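Local coordinates for protein CDP-glucose-4,6-dehydratase (Yersinia pseudotuberculosis, PDB 1RKX) that catalyses the NAD-dependent conversion of CDP-D-glucose to CDP-4-keto-6-deoxy-D-glucose, with loss of water, as a member of the short-chain dehydrogenase/reductase family, at residues I222-H234 / F262-I275. Sequence-based numbering, arbitrary orientation.
Sequences IIRNPHAIRPWQH and FGPNDADATPVKNI
In the small mixed sheet of this extended short-chain dehydrogenase, the broken strand 229-234 pairs only weakly, in antiparallel sense, with 270-271, just ahead of helix 272-283; direct and water-mediated backbone bonds and apolar side chains hold the two together. At the start of that helix, K273 N donates to P226 O (3.1 Å, 164° at the hydrogen), while V272 N makes a weaker, bent bond to A228 O. P226 belongs to the type I turn N225-A228, so the turn takes up amide protons of the helix's first residues. V272 reaches into this turn: CG1, anti to its carbonyl carbon (chi1 -55°), lies 3.8 Å from A228 CB. Next to it, I229 sends its two branches to different partners, CG1 to P271 CA (3.7 Å) and CG2 to A269 CB.

Water 1 bridges the two segments, donating to A228 O and T270 O and accepting from W232 NE1 (2.8 Å) in the plane of the indole, which ties the ring's edge to both backbones. I275 CD1 comes obliquely to the same part of the ring, 3.3 Å from W232 CD1, and R230 CB lies over the rim of one indole face. Farther along, P231, centre of an inverse gamma turn, sets its CB 3.6 Å from P264 CG, and waters 3 and 4 both lie within hydrogen-bonding distance of W232 O and D268 OD2; OD1 bonds to L322 N. Q233 pairs through its backbone with N195 and I197, beside the NAD-binding residue V196. This mixed sheet beside the Rossmann domain is probably where the C-terminal part, which generally shapes the sugar-nucleotide site in extended SDRs, meets the cofactor half.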
ATOM      1  N   ILE C 222      26.103  28.299 -18.724  1.00 51.16           N
ATOM      2  CA  ILE C 222      26.402  26.936 -19.136  1.00 54.17           C
ATOM      3  C   ILE C 222      25.335  25.985 -18.613  1.00 49.66           C
ATOM      4  O   ILE C 222      24.977  26.024 -17.436  1.00 46.27           O
ATOM      5  CB  ILE C 222      27.767  26.476 -18.595  1.00 56.39           C
ATOM      6  CG1 ILE C 222      28.853  27.469 -19.014  1.00 62.69           C
ATOM      7  CG2 ILE C 222      28.088  25.084 -19.120  1.00 61.82           C
ATOM      8  CD1 ILE C 222      30.217  27.164 -18.428  1.00 67.02           C
ATOM      9  N   ILE C 223      24.834  25.129 -19.496  1.00 44.71           N
ATOM     10  CA  ILE C 223      23.807  24.169 -19.126  1.00 45.06           C
ATOM     11  C   ILE C 223      24.355  22.750 -19.162  1.00 47.48           C
ATOM     12  O   ILE C 223      25.062  22.378 -20.100  1.00 47.64           O
ATOM     13  CB  ILE C 223      22.608  24.244 -20.089  1.00 42.31           C
ATOM     14  CG1 ILE C 223      21.986  25.638 -20.040  1.00 39.55           C
ATOM     15  CG2 ILE C 223      21.581  23.180 -19.726  1.00 39.56           C
ATOM     16  CD1 ILE C 223      20.770  25.785 -20.922  1.00 38.33           C
ATOM     17  N   ARG C 224      24.036  21.961 -18.141  1.00 51.01           N
ATOM     18  CA  ARG C 224      24.486  20.576 -18.107  1.00 54.06           C
ATOM     19  C   ARG C 224      23.406  19.667 -18.678  1.00 49.60           C
ATOM     20  O   ARG C 224      23.512  19.222 -19.819  1.00 50.25           O
ATOM     21  CB  ARG C 224      24.849  20.150 -16.685  1.00 61.75           C
ATOM     22  CG  ARG C 224      26.254  20.560 -16.288  1.00 72.73           C
ATOM     23  CD  ARG C 224      26.270  21.860 -15.511  1.00 79.12           C
ATOM     24  NE  ARG C 224      26.091  21.625 -14.081  1.00 82.28           N
ATOM     25  CZ  ARG C 224      26.920  20.898 -13.335  1.00 83.19           C
ATOM     26  NH1 ARG C 224      27.988  20.330 -13.883  1.00 83.10           N
ATOM     27  NH2 ARG C 224      26.682  20.737 -12.040  1.00 83.53           N
ATOM     28  N   ASN C 225      22.370  19.388 -17.893  1.00 46.86           N
ATOM     29  CA  ASN C 225      21.287  18.544 -18.380  1.00 43.52           C
ATOM     30  C   ASN C 225      20.112  19.409 -18.807  1.00 38.75           C
ATOM     31  O   ASN C 225      19.285  19.804 -17.987  1.00 38.96           O
ATOM     32  CB  ASN C 225      20.841  17.543 -17.310  1.00 46.58           C
ATOM     33  CG  ASN C 225      19.681  16.677 -17.774  1.00 49.79           C
ATOM     34  OD1 ASN C 225      19.604  16.296 -18.944  1.00 51.73           O
ATOM     35  ND2 ASN C 225      18.778  16.353 -16.857  1.00 52.45           N
ATOM     36  N   PRO C 226      20.023  19.706 -20.113  1.00 36.05           N
ATOM     37  CA  PRO C 226      18.971  20.527 -20.716  1.00 34.54           C
ATOM     38  C   PRO C 226      17.580  19.917 -20.620  1.00 33.10           C
ATOM     39  O   PRO C 226      16.581  20.608 -20.812  1.00 32.71           O
ATOM     40  CB  PRO C 226      19.438  20.663 -22.160  1.00 34.48           C
ATOM     41  CG  PRO C 226      20.069  19.329 -22.406  1.00 34.93           C
ATOM     42  CD  PRO C 226      20.898  19.144 -21.157  1.00 34.61           C
ATOM     43  N   HIS C 227      17.518  18.624 -20.316  1.00 32.26           N
ATOM     44  CA  HIS C 227      16.237  17.929 -20.218  1.00 33.41           C
ATOM     45  C   HIS C 227      15.716  17.810 -18.795  1.00 29.43           C
ATOM     46  O   HIS C 227      14.591  17.357 -18.580  1.00 29.43           O
ATOM     47  CB  HIS C 227      16.360  16.531 -20.816  1.00 37.77           C
ATOM     48  CG  HIS C 227      16.836  16.525 -22.233  1.00 42.72           C
ATOM     49  ND1 HIS C 227      16.128  17.116 -23.256  1.00 45.74           N
ATOM     50  CD2 HIS C 227      17.951  16.005 -22.795  1.00 45.15           C
ATOM     51  CE1 HIS C 227      16.787  16.958 -24.391  1.00 46.91           C
ATOM     52  NE2 HIS C 227      17.897  16.287 -24.139  1.00 45.91           N
ATOM     53  N   ALA C 228      16.536  18.205 -17.828  1.00 28.02           N
ATOM     54  CA  ALA C 228      16.148  18.122 -16.426  1.00 28.12           C
ATOM     55  C   ALA C 228      14.841  18.860 -16.183  1.00 28.49           C
ATOM     56  O   ALA C 228      14.676  20.008 -16.600  1.00 26.27           O
ATOM     57  CB  ALA C 228      17.256  18.692 -15.536  1.00 26.95           C
ATOM     58  N   ILE C 229      13.913  18.184 -15.513  1.00 28.17           N
ATOM     59  CA  ILE C 229      12.607  18.754 -15.202  1.00 29.20           C
ATOM     60  C   ILE C 229      12.368  18.763 -13.699  1.00 28.84           C
ATOM     61  O   ILE C 229      12.680  17.798 -12.998  1.00 29.16           O
ATOM     62  CB  ILE C 229      11.473  17.949 -15.868  1.00 30.93           C
ATOM     63  CG1 ILE C 229      11.579  18.057 -17.387  1.00 31.76           C
ATOM     64  CG2 ILE C 229      10.118  18.457 -15.391  1.00 29.67           C
ATOM     65  CD1 ILE C 229      10.574  17.202 -18.129  1.00 32.67           C
ATOM     66  N   ARG C 230      11.812  19.865 -13.212  1.00 29.75           N
ATOM     67  CA  ARG C 230      11.509  20.019 -11.798  1.00 27.26           C
ATOM     68  C   ARG C 230      10.232  20.854 -11.721  1.00 26.34           C
ATOM     69  O   ARG C 230      10.031  21.763 -12.529  1.00 25.90           O
ATOM     70  CB  ARG C 230      12.649  20.756 -11.090  1.00 29.84           C
ATOM     71  CG  ARG C 230      14.015  20.071 -11.170  1.00 33.83           C
ATOM     72  CD  ARG C 230      14.141  18.950 -10.150  1.00 35.26           C
ATOM     73  NE  ARG C 230      15.460  18.316 -10.183  1.00 37.26           N
ATOM     74  CZ  ARG C 230      15.854  17.435 -11.101  1.00 37.33           C
ATOM     75  NH1 ARG C 230      15.032  17.064 -12.076  1.00 36.16           N
ATOM     76  NH2 ARG C 230      17.076  16.921 -11.040  1.00 35.98           N
ATOM     77  N   PRO C 231       9.336  20.534 -10.774  1.00 27.58           N
ATOM     78  CA  PRO C 231       8.104  21.318 -10.668  1.00 27.52           C
ATOM     79  C   PRO C 231       8.371  22.690 -10.050  1.00 23.48           C
ATOM     80  O   PRO C 231       8.013  22.952  -8.904  1.00 23.39           O
ATOM     81  CB  PRO C 231       7.208  20.434  -9.803  1.00 26.38           C
ATOM     82  CG  PRO C 231       8.177  19.700  -8.943  1.00 29.38           C
ATOM     83  CD  PRO C 231       9.293  19.351  -9.897  1.00 26.18           C
ATOM     84  N   TRP C 232       9.007  23.562 -10.827  1.00 21.91           N
ATOM     85  CA  TRP C 232       9.332  24.906 -10.366  1.00 23.58           C
ATOM     86  C   TRP C 232       8.082  25.724 -10.046  1.00 21.88           C
ATOM     87  O   TRP C 232       7.054  25.601 -10.710  1.00 21.51           O
ATOM     88  CB  TRP C 232      10.154  25.650 -11.424  1.00 25.54           C
ATOM     89  CG  TRP C 232      11.419  24.952 -11.813  1.00 28.42           C
ATOM     90  CD1 TRP C 232      11.685  24.338 -13.003  1.00 29.08           C
ATOM     91  CD2 TRP C 232      12.585  24.786 -11.004  1.00 29.33           C
ATOM     92  NE1 TRP C 232      12.949  23.800 -12.985  1.00 30.93           N
ATOM     93  CE2 TRP C 232      13.524  24.061 -11.768  1.00 29.69           C
ATOM     94  CE3 TRP C 232      12.929  25.181  -9.702  1.00 30.22           C
ATOM     95  CZ2 TRP C 232      14.789  23.719 -11.275  1.00 31.45           C
ATOM     96  CZ3 TRP C 232      14.190  24.842  -9.210  1.00 30.76           C
ATOM     97  CH2 TRP C 232      15.104  24.117  -9.998  1.00 30.97           C
ATOM     98  N   GLN C 233       8.182  26.563  -9.023  1.00 20.39           N
ATOM     99  CA  GLN C 233       7.072  27.424  -8.629  1.00 18.89           C
ATOM    100  C   GLN C 233       7.609  28.686  -7.970  1.00 19.74           C
ATOM    101  O   GLN C 233       8.612  28.649  -7.251  1.00 19.65           O
ATOM    102  CB  GLN C 233       6.136  26.698  -7.663  1.00 19.72           C
ATOM    103  CG  GLN C 233       6.823  26.160  -6.413  1.00 20.40           C
ATOM    104  CD  GLN C 233       5.884  25.378  -5.518  1.00 20.32           C
ATOM    105  OE1 GLN C 233       6.326  24.617  -4.649  1.00 20.81           O
ATOM    106  NE2 GLN C 233       4.581  25.567  -5.714  1.00 17.26           N
ATOM    107  N   HIS C 234       6.946  29.808  -8.224  1.00 20.11           N
ATOM    108  CA  HIS C 234       7.369  31.065  -7.631  1.00 19.01           C
ATOM    109  C   HIS C 234       7.180  30.923  -6.127  1.00 18.40           C
ATOM    110  O   HIS C 234       6.215  30.303  -5.664  1.00 18.14           O
ATOM    111  CB  HIS C 234       6.528  32.219  -8.180  1.00 18.78           C
ATOM    112  CG  HIS C 234       7.042  33.573  -7.804  1.00 20.62           C
ATOM    113  ND1 HIS C 234       6.849  34.124  -6.555  1.00 21.98           N
ATOM    114  CD2 HIS C 234       7.759  34.480  -8.508  1.00 22.80           C
ATOM    115  CE1 HIS C 234       7.421  35.314  -6.507  1.00 20.63           C
ATOM    116  NE2 HIS C 234       7.981  35.554  -7.679  1.00 24.24           N
ATOM    117  N   PHE C 262       2.036  21.290  -1.446  1.00 16.94           N
ATOM    118  CA  PHE C 262       1.831  22.485  -2.258  1.00 18.47           C
ATOM    119  C   PHE C 262       2.820  22.430  -3.412  1.00 20.48           C
ATOM    120  O   PHE C 262       4.027  22.261  -3.213  1.00 20.25           O
ATOM    121  CB  PHE C 262       2.015  23.776  -1.449  1.00 18.76           C
ATOM    122  CG  PHE C 262       0.951  23.997  -0.405  1.00 16.12           C
ATOM    123  CD1 PHE C 262       1.199  23.705   0.928  1.00 14.92           C
ATOM    124  CD2 PHE C 262      -0.307  24.484  -0.761  1.00 18.08           C
ATOM    125  CE1 PHE C 262       0.219  23.896   1.899  1.00 16.52           C
ATOM    126  CE2 PHE C 262      -1.300  24.679   0.206  1.00 16.10           C
ATOM    127  CZ  PHE C 262      -1.037  24.386   1.532  1.00 16.54           C
ATOM    128  N   GLY C 263       2.300  22.552  -4.625  1.00 19.75           N
ATOM    129  CA  GLY C 263       3.146  22.502  -5.796  1.00 19.79           C
ATOM    130  C   GLY C 263       2.410  23.001  -7.023  1.00 19.46           C
ATOM    131  O   GLY C 263       1.215  23.274  -6.958  1.00 21.19           O
ATOM    132  N   PRO C 264       3.099  23.124  -8.163  1.00 19.84           N
ATOM    133  CA  PRO C 264       2.510  23.600  -9.418  1.00 20.22           C
ATOM    134  C   PRO C 264       1.786  22.493 -10.178  1.00 22.21           C
ATOM    135  O   PRO C 264       1.893  21.316  -9.833  1.00 19.71           O
ATOM    136  CB  PRO C 264       3.724  24.099 -10.182  1.00 18.35           C
ATOM    137  CG  PRO C 264       4.748  23.053  -9.823  1.00 18.40           C
ATOM    138  CD  PRO C 264       4.545  22.879  -8.325  1.00 19.21           C
ATOM    139  N   ASN C 265       1.062  22.874 -11.226  1.00 26.97           N
ATOM    140  CA  ASN C 265       0.353  21.894 -12.037  1.00 29.98           C
ATOM    141  C   ASN C 265       1.392  21.209 -12.914  1.00 28.39           C
ATOM    142  O   ASN C 265       2.246  21.874 -13.503  1.00 26.28           O
ATOM    143  CB  ASN C 265      -0.708  22.591 -12.887  1.00 36.59           C
ATOM    144  CG  ASN C 265      -1.731  23.326 -12.041  1.00 43.67           C
ATOM    145  OD1 ASN C 265      -2.238  22.785 -11.056  1.00 47.30           O
ATOM    146  ND2 ASN C 265      -2.040  24.562 -12.421  1.00 48.10           N
ATOM    147  N   ASP C 266       1.333  19.884 -12.992  1.00 31.12           N
ATOM    148  CA  ASP C 266       2.303  19.140 -13.787  1.00 34.60           C
ATOM    149  C   ASP C 266       2.296  19.577 -15.246  1.00 33.96           C
ATOM    150  O   ASP C 266       3.292  19.418 -15.949  1.00 30.50           O
ATOM    151  CB  ASP C 266       2.033  17.636 -13.710  1.00 42.68           C
ATOM    152  CG  ASP C 266       3.198  16.807 -14.237  1.00 51.29           C
ATOM    153  OD1 ASP C 266       2.968  15.648 -14.638  1.00 57.54           O
ATOM    154  OD2 ASP C 266       4.346  17.309 -14.241  1.00 54.85           O
ATOM    155  N   ALA C 267       1.177  20.126 -15.703  1.00 31.90           N
ATOM    156  CA  ALA C 267       1.085  20.580 -17.088  1.00 35.77           C
ATOM    157  C   ALA C 267       2.056  21.739 -17.302  1.00 38.90           C
ATOM    158  O   ALA C 267       2.412  22.077 -18.433  1.00 38.49           O
ATOM    159  CB  ALA C 267      -0.339  21.019 -17.402  1.00 33.59           C
ATOM    160  N   ASP C 268       2.486  22.329 -16.193  1.00 39.65           N
ATOM    161  CA  ASP C 268       3.410  23.461 -16.189  1.00 39.76           C
ATOM    162  C   ASP C 268       4.860  22.969 -16.260  1.00 39.45           C
ATOM    163  O   ASP C 268       5.773  23.748 -16.532  1.00 42.96           O
ATOM    164  CB  ASP C 268       3.174  24.279 -14.904  1.00 40.54           C
ATOM    165  CG  ASP C 268       3.938  25.596 -14.875  1.00 39.00           C
ATOM    166  OD1 ASP C 268       3.770  26.418 -15.804  1.00 34.69           O
ATOM    167  OD2 ASP C 268       4.697  25.815 -13.902  1.00 34.99           O
ATOM    168  N   ALA C 269       5.058  21.670 -16.033  1.00 40.00           N
ATOM    169  CA  ALA C 269       6.390  21.063 -16.048  1.00 34.90           C
ATOM    170  C   ALA C 269       7.188  21.453 -17.283  1.00 33.44           C
ATOM    171  O   ALA C 269       6.806  21.135 -18.409  1.00 31.92           O
ATOM    172  CB  ALA C 269       6.274  19.550 -15.960  1.00 34.85           C
ATOM    173  N   THR C 270       8.310  22.126 -17.059  1.00 32.37           N
ATOM    174  CA  THR C 270       9.162  22.590 -18.146  1.00 34.36           C
ATOM    175  C   THR C 270      10.627  22.234 -17.913  1.00 34.26           C
ATOM    176  O   THR C 270      11.156  22.444 -16.821  1.00 33.38           O
ATOM    177  CB  THR C 270       9.055  24.122 -18.289  1.00 33.45           C
ATOM    178  OG1 THR C 270       7.673  24.505 -18.341  1.00 32.71           O
ATOM    179  CG2 THR C 270       9.765  24.592 -19.547  1.00 32.88           C
ATOM    180  N   PRO C 271      11.304  21.690 -18.940  1.00 35.16           N
ATOM    181  CA  PRO C 271      12.718  21.321 -18.812  1.00 35.58           C
ATOM    182  C   PRO C 271      13.575  22.572 -18.623  1.00 35.52           C
ATOM    183  O   PRO C 271      13.080  23.689 -18.773  1.00 35.86           O
ATOM    184  CB  PRO C 271      13.003  20.601 -20.130  1.00 37.40           C
ATOM    185  CG  PRO C 271      12.094  21.300 -21.089  1.00 37.59           C
ATOM    186  CD  PRO C 271      10.809  21.400 -20.297  1.00 36.22           C
ATOM    187  N   VAL C 272      14.853  22.393 -18.301  1.00 34.75           N
ATOM    188  CA  VAL C 272      15.730  23.533 -18.069  1.00 35.42           C
ATOM    189  C   VAL C 272      16.114  24.321 -19.317  1.00 33.80           C
ATOM    190  O   VAL C 272      16.178  25.550 -19.276  1.00 33.22           O
ATOM    191  CB  VAL C 272      17.023  23.113 -17.335  1.00 35.01           C
ATOM    192  CG1 VAL C 272      16.675  22.400 -16.046  1.00 35.82           C
ATOM    193  CG2 VAL C 272      17.866  22.235 -18.221  1.00 38.41           C
ATOM    194  N   LYS C 273      16.374  23.631 -20.423  1.00 36.30           N
ATOM    195  CA  LYS C 273      16.748  24.327 -21.650  1.00 39.85           C
ATOM    196  C   LYS C 273      15.697  25.380 -21.981  1.00 37.09           C
ATOM    197  O   LYS C 273      16.026  26.521 -22.307  1.00 34.24           O
ATOM    198  CB  LYS C 273      16.878  23.343 -22.818  1.00 45.41           C
ATOM    199  CG  LYS C 273      17.461  23.973 -24.080  1.00 55.56           C
ATOM    200  CD  LYS C 273      17.639  22.958 -25.203  1.00 61.76           C
ATOM    201  CE  LYS C 273      16.302  22.474 -25.747  1.00 64.25           C
ATOM    202  NZ  LYS C 273      15.529  23.572 -26.392  1.00 64.83           N
ATOM    203  N   ASN C 274      14.429  24.994 -21.884  1.00 38.90           N
ATOM    204  CA  ASN C 274      13.330  25.907 -22.170  1.00 44.29           C
ATOM    205  C   ASN C 274      13.355  27.076 -21.192  1.00 40.05           C
ATOM    206  O   ASN C 274      13.163  28.226 -21.583  1.00 36.88           O
ATOM    207  CB  ASN C 274      11.992  25.173 -22.062  1.00 56.18           C
ATOM    208  CG  ASN C 274      10.819  26.027 -22.510  1.00 70.53           C
ATOM    209  OD1 ASN C 274       9.668  25.593 -22.463  1.00 79.40           O
ATOM    210  ND2 ASN C 274      11.105  27.248 -22.949  1.00 78.88           N
ATOM    211  N   ILE C 275      13.588  26.773 -19.919  1.00 33.53           N
ATOM    212  CA  ILE C 275      13.654  27.796 -18.883  1.00 31.80           C
ATOM    213  C   ILE C 275      14.705  28.846 -19.240  1.00 33.94           C
ATOM    214  O   ILE C 275      14.420  30.047 -19.251  1.00 35.13           O
ATOM    215  CB  ILE C 275      14.013  27.172 -17.523  1.00 30.34           C
ATOM    216  CG1 ILE C 275      12.816  26.371 -16.995  1.00 27.62           C
ATOM    217  CG2 ILE C 275      14.429  28.257 -16.541  1.00 28.20           C
ATOM    218  CD1 ILE C 275      13.121  25.585 -15.734  1.00 25.30           C
TER
HETATM  219  O   HOH W   1      13.348  22.118 -15.128  1.00 30.94           O
HETATM  220  O   HOH W   2       8.851  23.245 -14.688  1.00 25.96           O
HETATM  221  O   HOH W   3       6.746  24.070 -13.068  1.00 27.01           O
HETATM  222  O   HOH W   4       5.201  27.374 -11.679  1.00 30.84           O